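Local coordinates for 2S Albumin protein (PDB 6IX1) that probably serves as a seed storage albumin, built as a four-bladed hemopexin-type beta-propeller, at residues I62-D67 and D119-S124; S169-S174 and A183-G188. One frame throughout, in Å; residues are numbered along the deposited sequence.

Contact 1: residues I62-D67 and D119-S124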
loop_
_atom_site.group_PDB
_atom_site.type_symbol
_atom_site.label_atom_id
_atom_site.label_comp_id
_atom_site.label_asym_id
_atom_site.label_seq_id
_atom_site.Cartn_x
_atom_site.Cartn_y
_atom_site.Cartn_z
ATOM N N ILE A 62 -7.290 8.083 -2.187
ATOM C CA ILE A 62 -6.451 6.968 -2.646
ATOM C C ILE A 62 -6.808 5.712 -1.841
ATOM O O ILE A 62 -6.745 5.723 -0.625
ATOM C CB ILE A 62 -4.973 7.349 -2.515
ATOM C CG1 ILE A 62 -4.621 8.485 -3.453
ATOM C CG2 ILE A 62 -4.069 6.147 -2.700
ATOM C CD1 ILE A 62 -3.255 9.106 -3.231
ATOM N N ASP A 63 -7.224 4.672 -2.592
ATOM C CA ASP A 63 -7.693 3.417 -1.965
ATOM C C ASP A 63 -6.734 2.257 -2.169
ATOM O O ASP A 63 -6.992 1.143 -1.681
ATOM C CB ASP A 63 -9.116 3.014 -2.352
ATOM C CG ASP A 63 -9.313 2.762 -3.828
ATOM O OD1 ASP A 63 -8.281 2.508 -4.494
ATOM O OD2 ASP A 63 -10.479 2.601 -4.211
ATOM N N CYS A 64 -5.599 2.502 -2.806
ATOM C CA CYS A 64 -4.501 1.540 -2.965
ATOM C C CYS A 64 -3.295 2.299 -3.500
ATOM O O CYS A 64 -3.475 3.306 -4.176
ATOM C CB CYS A 64 -4.920 0.379 -3.884
ATOM S SG CYS A 64 -3.696 -0.955 -4.009
ATOM N N SER A 65 -2.128 1.832 -3.136
ATOM C CA SER A 65 -0.892 2.471 -3.613
ATOM C C SER A 65 0.260 1.523 -3.480
ATOM O O SER A 65 0.174 0.661 -2.632
ATOM C CB SER A 65 -0.578 3.722 -2.849
ATOM O OG SER A 65 -0.569 3.541 -1.430
ATOM N N PHE A 66 1.323 1.761 -4.253
ATOM C CA PHE A 66 2.607 1.106 -4.020
ATOM C C PHE A 66 3.735 1.943 -4.579
ATOM O O PHE A 66 3.628 2.475 -5.650
ATOM C CB PHE A 66 2.640 -0.328 -4.550
ATOM C CG PHE A 66 2.299 -0.522 -5.996
ATOM C CD1 PHE A 66 3.323 -0.433 -6.949
ATOM C CD2 PHE A 66 1.018 -0.782 -6.431
ATOM C CE1 PHE A 66 3.066 -0.662 -8.289
ATOM C CE2 PHE A 66 0.757 -0.974 -7.800
ATOM C CZ PHE A 66 1.775 -0.989 -8.703
ATOM N N ASP A 67 4.818 1.877 -3.848
ATOM C CA ASP A 67 6.071 2.485 -4.330
ATOM C C ASP A 67 6.707 1.559 -5.393
ATOM O O ASP A 67 6.579 0.320 -5.304
ATOM C CB ASP A 67 7.048 2.734 -3.188
ATOM C CG ASP A 67 7.175 1.547 -2.222
ATOM O OD1 ASP A 67 6.115 1.206 -1.530
ATOM O OD2 ASP A 67 8.253 0.901 -2.155
ATOM N N ASP A 119 -7.388 -3.880 -3.739
ATOM C CA ASP A 119 -7.534 -3.524 -2.315
ATOM C C ASP A 119 -6.219 -3.024 -1.744
ATOM O O ASP A 119 -6.276 -2.067 -0.938
ATOM C CB ASP A 119 -7.958 -4.752 -1.512
ATOM C CG ASP A 119 -9.381 -5.257 -1.750
ATOM O OD1 ASP A 119 -10.196 -4.472 -2.321
ATOM O OD2 ASP A 119 -9.658 -6.415 -1.437
ATOM N N SER A 120 -5.130 -3.670 -2.058
ATOM C CA SER A 120 -3.882 -3.351 -1.377
ATOM C C SER A 120 -2.721 -3.826 -2.216
ATOM O O SER A 120 -2.950 -4.676 -3.114
ATOM C CB SER A 120 -3.793 -4.001 -0.001
ATOM O OG SER A 120 -2.871 -3.385 0.834
ATOM N N ALA A 121 -1.524 -3.348 -1.919
ATOM C CA ALA A 121 -0.354 -3.733 -2.652
ATOM C C ALA A 121 0.894 -3.455 -1.862
ATOM O O ALA A 121 0.854 -2.507 -1.043
ATOM C CB ALA A 121 -0.283 -2.983 -3.918
ATOM N N PHE A 122 1.997 -4.124 -2.127
ATOM C CA PHE A 122 3.253 -3.709 -1.492
ATOM C C PHE A 122 4.387 -4.158 -2.350
ATOM O O PHE A 122 4.223 -5.136 -3.111
ATOM C CB PHE A 122 3.425 -4.173 -0.050
ATOM C CG PHE A 122 3.597 -5.636 0.226
ATOM C CD1 PHE A 122 4.806 -6.239 0.169
ATOM C CD2 PHE A 122 2.508 -6.433 0.547
ATOM C CE1 PHE A 122 4.936 -7.565 0.491
ATOM C CE2 PHE A 122 2.611 -7.746 0.922
ATOM C CZ PHE A 122 3.846 -8.309 0.819
ATOM N N ARG A 123 5.506 -3.483 -2.263
ATOM C CA ARG A 123 6.693 -3.759 -3.062
ATOM C C ARG A 123 7.461 -4.963 -2.563
ATOM O O ARG A 123 7.788 -5.070 -1.379
ATOM C CB ARG A 123 7.540 -2.494 -3.004
ATOM C CG ARG A 123 8.831 -2.505 -3.835
ATOM C CD ARG A 123 8.596 -2.528 -5.300
ATOM N NE ARG A 123 9.778 -2.230 -6.045
ATOM C CZ ARG A 123 10.721 -3.097 -6.463
ATOM N NH1 ARG A 123 10.522 -4.404 -6.313
ATOM N NH2 ARG A 123 11.770 -2.723 -7.143
ATOM N N SER A 124 7.723 -5.886 -3.474
ATOM C CA SER A 124 8.454 -7.102 -3.136
ATOM C C SER A 124 9.941 -6.805 -3.094
ATOM O O SER A 124 10.473 -5.853 -3.704
ATOM C CB SER A 124 8.146 -8.187 -4.153
ATOM O OG SER A 124 8.800 -9.411 -3.855
HETATM O O HOH W 1 5.157 -0.965 -0.557
#
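Two neighbouring blades of the hemopexin-type propeller meet here through their innermost strands, 64-67 and 120-123. They run nearly parallel, 5° apart, with axes 5.7 Å from each other. No hydrogen bond passes directly between the two segments, so side chains and one water do the joining. Ala121 sits in the middle, its methyl aimed at the other strand. On one flank, Cys64 SG, anti to its backbone N, reaches over the backbone to lie 3.5 Å from Ser120 C and 4.0 Å from Ala121 CB. On the other flank, Phe66 CD2 touches the same methyl at 3.6 Å, while the ring also meets Tyr74 of its own sheet and Val130 of the facing one. This is how propeller blades abut: each strand bonds within its own sheet, Phe66 pairing with Tyr74 and Ser120 with Phe133, and packs against the next. Toward the C-terminal ends, the chains of Asp67 and Arg123 cross at about a right angle. Asp67 OD2 rests 3.6 Å from Arg123 CB, and the arginine chain, bent at chi2, takes its CD past Asp67 O, a buried carbonyl with no polar partner. There is no salt bridge: the guanidinium bonds to Thr68 O and Gly127 O instead. Asp67 OD1 accepts from Arg9 N and from a water at 2.6 Å, which in turn accepts from Arg123 N at 3.1 Å, bridging the strands.

Contact 2: residues S169-S174 and A183-G188. With SO4 (sulfate ion), chain D.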
loop_
_atom_site.group_PDB
_atom_site.type_symbol
_atom_site.label_atom_id
_atom_site.label_comp_id
_atom_site.label_asym_id
_atom_site.label_seq_id
_atom_site.Cartn_x
_atom_site.Cartn_y
_atom_site.Cartn_z
ATOM N N SER A 169 -8.646 -13.512 4.228
ATOM C CA SER A 169 -9.832 -13.117 3.441
ATOM C C SER A 169 -9.658 -11.778 2.731
ATOM O O SER A 169 -10.532 -11.388 1.998
ATOM C CB SER A 169 -11.010 -13.062 4.385
ATOM O OG SER A 169 -10.946 -11.924 5.276
ATOM N N GLY A 170 -8.504 -11.120 2.931
ATOM C CA GLY A 170 -8.242 -9.813 2.293
ATOM C C GLY A 170 -7.491 -8.869 3.194
ATOM O O GLY A 170 -7.382 -9.094 4.403
ATOM N N ILE A 171 -6.891 -7.912 2.510
ATOM C CA ILE A 171 -5.988 -6.885 3.104
ATOM C C ILE A 171 -6.527 -5.522 2.658
ATOM O O ILE A 171 -6.824 -5.349 1.492
ATOM C CB ILE A 171 -4.531 -7.157 2.657
ATOM C CG1 ILE A 171 -4.111 -8.575 3.074
ATOM C CG2 ILE A 171 -3.599 -6.098 3.168
ATOM C CD1 ILE A 171 -2.782 -9.039 2.590
ATOM N N ASP A 172 -6.663 -4.556 3.602
ATOM C CA ASP A 172 -7.108 -3.184 3.298
ATOM C C ASP A 172 -5.951 -2.272 2.877
ATOM O O ASP A 172 -6.188 -1.324 2.141
ATOM C CB ASP A 172 -7.836 -2.565 4.477
ATOM C CG ASP A 172 -9.205 -3.183 4.701
ATOM O OD1 ASP A 172 -9.806 -3.722 3.755
ATOM O OD2 ASP A 172 -9.636 -3.160 5.862
ATOM N N ALA A 173 -4.742 -2.485 3.426
ATOM C CA ALA A 173 -3.616 -1.603 3.084
ATOM C C ALA A 173 -2.338 -2.342 3.441
ATOM O O ALA A 173 -2.381 -3.266 4.296
ATOM C CB ALA A 173 -3.681 -0.260 3.830
ATOM N N SER A 174 -1.223 -1.944 2.872
ATOM C CA SER A 174 0.047 -2.617 3.172
ATOM C C SER A 174 1.171 -1.732 2.662
ATOM O O SER A 174 0.973 -1.012 1.726
ATOM C CB SER A 174 0.105 -4.014 2.491
ATOM O OG SER A 174 -0.210 -3.941 1.075
ATOM N N ALA A 183 7.156 -6.489 5.886
ATOM C CA ALA A 183 6.010 -5.761 5.351
ATOM C C ALA A 183 4.959 -5.625 6.415
ATOM O O ALA A 183 4.891 -6.476 7.298
ATOM C CB ALA A 183 5.441 -6.447 4.148
ATOM N N TYR A 184 4.126 -4.599 6.295
ATOM C CA TYR A 184 3.021 -4.351 7.228
ATOM C C TYR A 184 1.719 -4.560 6.451
ATOM O O TYR A 184 1.557 -3.999 5.375
ATOM C CB TYR A 184 3.069 -2.926 7.755
ATOM C CG TYR A 184 4.198 -2.675 8.663
ATOM C CD1 TYR A 184 5.424 -2.279 8.183
ATOM C CD2 TYR A 184 4.076 -2.874 10.026
ATOM C CE1 TYR A 184 6.502 -2.128 9.048
ATOM C CE2 TYR A 184 5.146 -2.723 10.885
ATOM C CZ TYR A 184 6.359 -2.266 10.413
ATOM O OH TYR A 184 7.450 -2.114 11.224
ATOM N N LEU A 185 0.827 -5.355 7.051
ATOM C CA LEU A 185 -0.498 -5.640 6.425
ATOM C C LEU A 185 -1.538 -5.074 7.423
ATOM O O LEU A 185 -1.454 -5.284 8.624
ATOM C CB LEU A 185 -0.735 -7.156 6.272
ATOM C CG LEU A 185 0.398 -7.942 5.621
ATOM C CD1 LEU A 185 -0.058 -9.394 5.534
ATOM C CD2 LEU A 185 0.676 -7.424 4.203
ATOM N N PHE A 186 -2.492 -4.377 6.856
ATOM C CA PHE A 186 -3.554 -3.741 7.647
ATOM C C PHE A 186 -4.923 -4.262 7.170
ATOM O O PHE A 186 -5.154 -4.413 5.998
ATOM C CB PHE A 186 -3.547 -2.221 7.424
ATOM C CG PHE A 186 -2.273 -1.548 7.843
ATOM C CD1 PHE A 186 -1.202 -1.442 7.028
ATOM C CD2 PHE A 186 -2.123 -1.091 9.111
ATOM C CE1 PHE A 186 -0.015 -0.868 7.479
ATOM C CE2 PHE A 186 -0.973 -0.547 9.650
ATOM C CZ PHE A 186 0.092 -0.423 8.792
ATOM N N LYS A 187 -5.804 -4.483 8.109
ATOM C CA LYS A 187 -7.166 -4.970 7.818
ATOM C C LYS A 187 -8.070 -4.409 8.921
ATOM O O LYS A 187 -7.892 -4.763 10.109
ATOM C CB LYS A 187 -7.230 -6.497 7.773
ATOM C CG LYS A 187 -8.599 -7.160 7.642
ATOM C CD LYS A 187 -9.141 -6.893 6.344
ATOM C CE LYS A 187 -10.194 -7.925 5.882
ATOM N NZ LYS A 187 -9.898 -9.415 5.730
ATOM N N GLY A 188 -8.953 -3.515 8.515
ATOM C CA GLY A 188 -9.764 -2.765 9.465
ATOM C C GLY A 188 -8.931 -2.126 10.542
ATOM O O GLY A 188 -7.950 -1.448 10.198
HETATM S S SO4 D . 5.838 -2.841 14.618
HETATM O O1 SO4 D . 6.262 -2.690 15.966
HETATM O O2 SO4 D . 7.008 -2.726 13.815
HETATM O O3 SO4 D . 4.968 -1.840 14.269
HETATM O O4 SO4 D . 5.185 -4.095 14.369
#
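Backbone bonds come first. A classic beta bulge sets Asp172 and Ala173 together opposite Phe186, whose O takes two donors: Asp172 N at 2.8 Å, in the carbonyl plane, and Ala173 N at 3.2 Å, from 34° above it. Phe186 N returns a bond to Ala173 O at 2.8 Å, completing an antiparallel hydrogen-bonded pair; Ser174 and Leu185 follow as a non-hydrogen-bonded one.

Side chains then tie down the loop end. Asp172 OD2 uses its anti lone pair to accept Gly188 N at 2.8 Å along a nearly straight bond (167°). The Lys187 chain, bent at chi2 and chi4, curls back along Gly170, placing NZ 2.8 Å from Ser169 OG and 2.9 Å from Gly170 O, the latter approached from above the carbonyl plane. An alanine at Lys187 would lose both bonds and the chain's packing on Gly170, and would probably leave the loop at Ser169 and Gly170 less firmly held.

Apolar contacts are few. Ile171 CD1 meets Leu185 CD1 at 4.0 Å, their chains crossing obliquely, with Phe122 of the adjoining blade against Leu185. On the Ala173 and Phe186 face, the two CB atoms touch.

At the far end, Tyr184 OH donates to O2 of a sulfate at 2.7 Å, an ion that is likely to be a crystallisation additive and is also held by Gly32 N and Tyr191 OH.

The bulged antiparallel hairpin of strands 173-176 and 182-187 is the inner half of a four-stranded hemopexin-type propeller blade.

How the contacts relate
Both segments of contact 1 precede those of contact 2 in the sequence, and the two centres lie 10 Å apart, contact 1 being nearer the middle of the molecule. Contact 1 joins the first strands of two successive sheets, whereas contact 2 lies inside the next sheet, between its first two strands. They meet where segments 119-124 and 169-174 adjoin: Ser174 OG is within hydrogen-bonding distance of Ser120 OG (2.7 Å) and Ala121 O, linking these two blades in turn. The blades also repeat a detail: Asp63, Asp119 and Asp172 each bond through OD2 to a glycine N, of Gly78, Gly135 and Gly188, consistent with a propeller built from repeated hemopexin-like units.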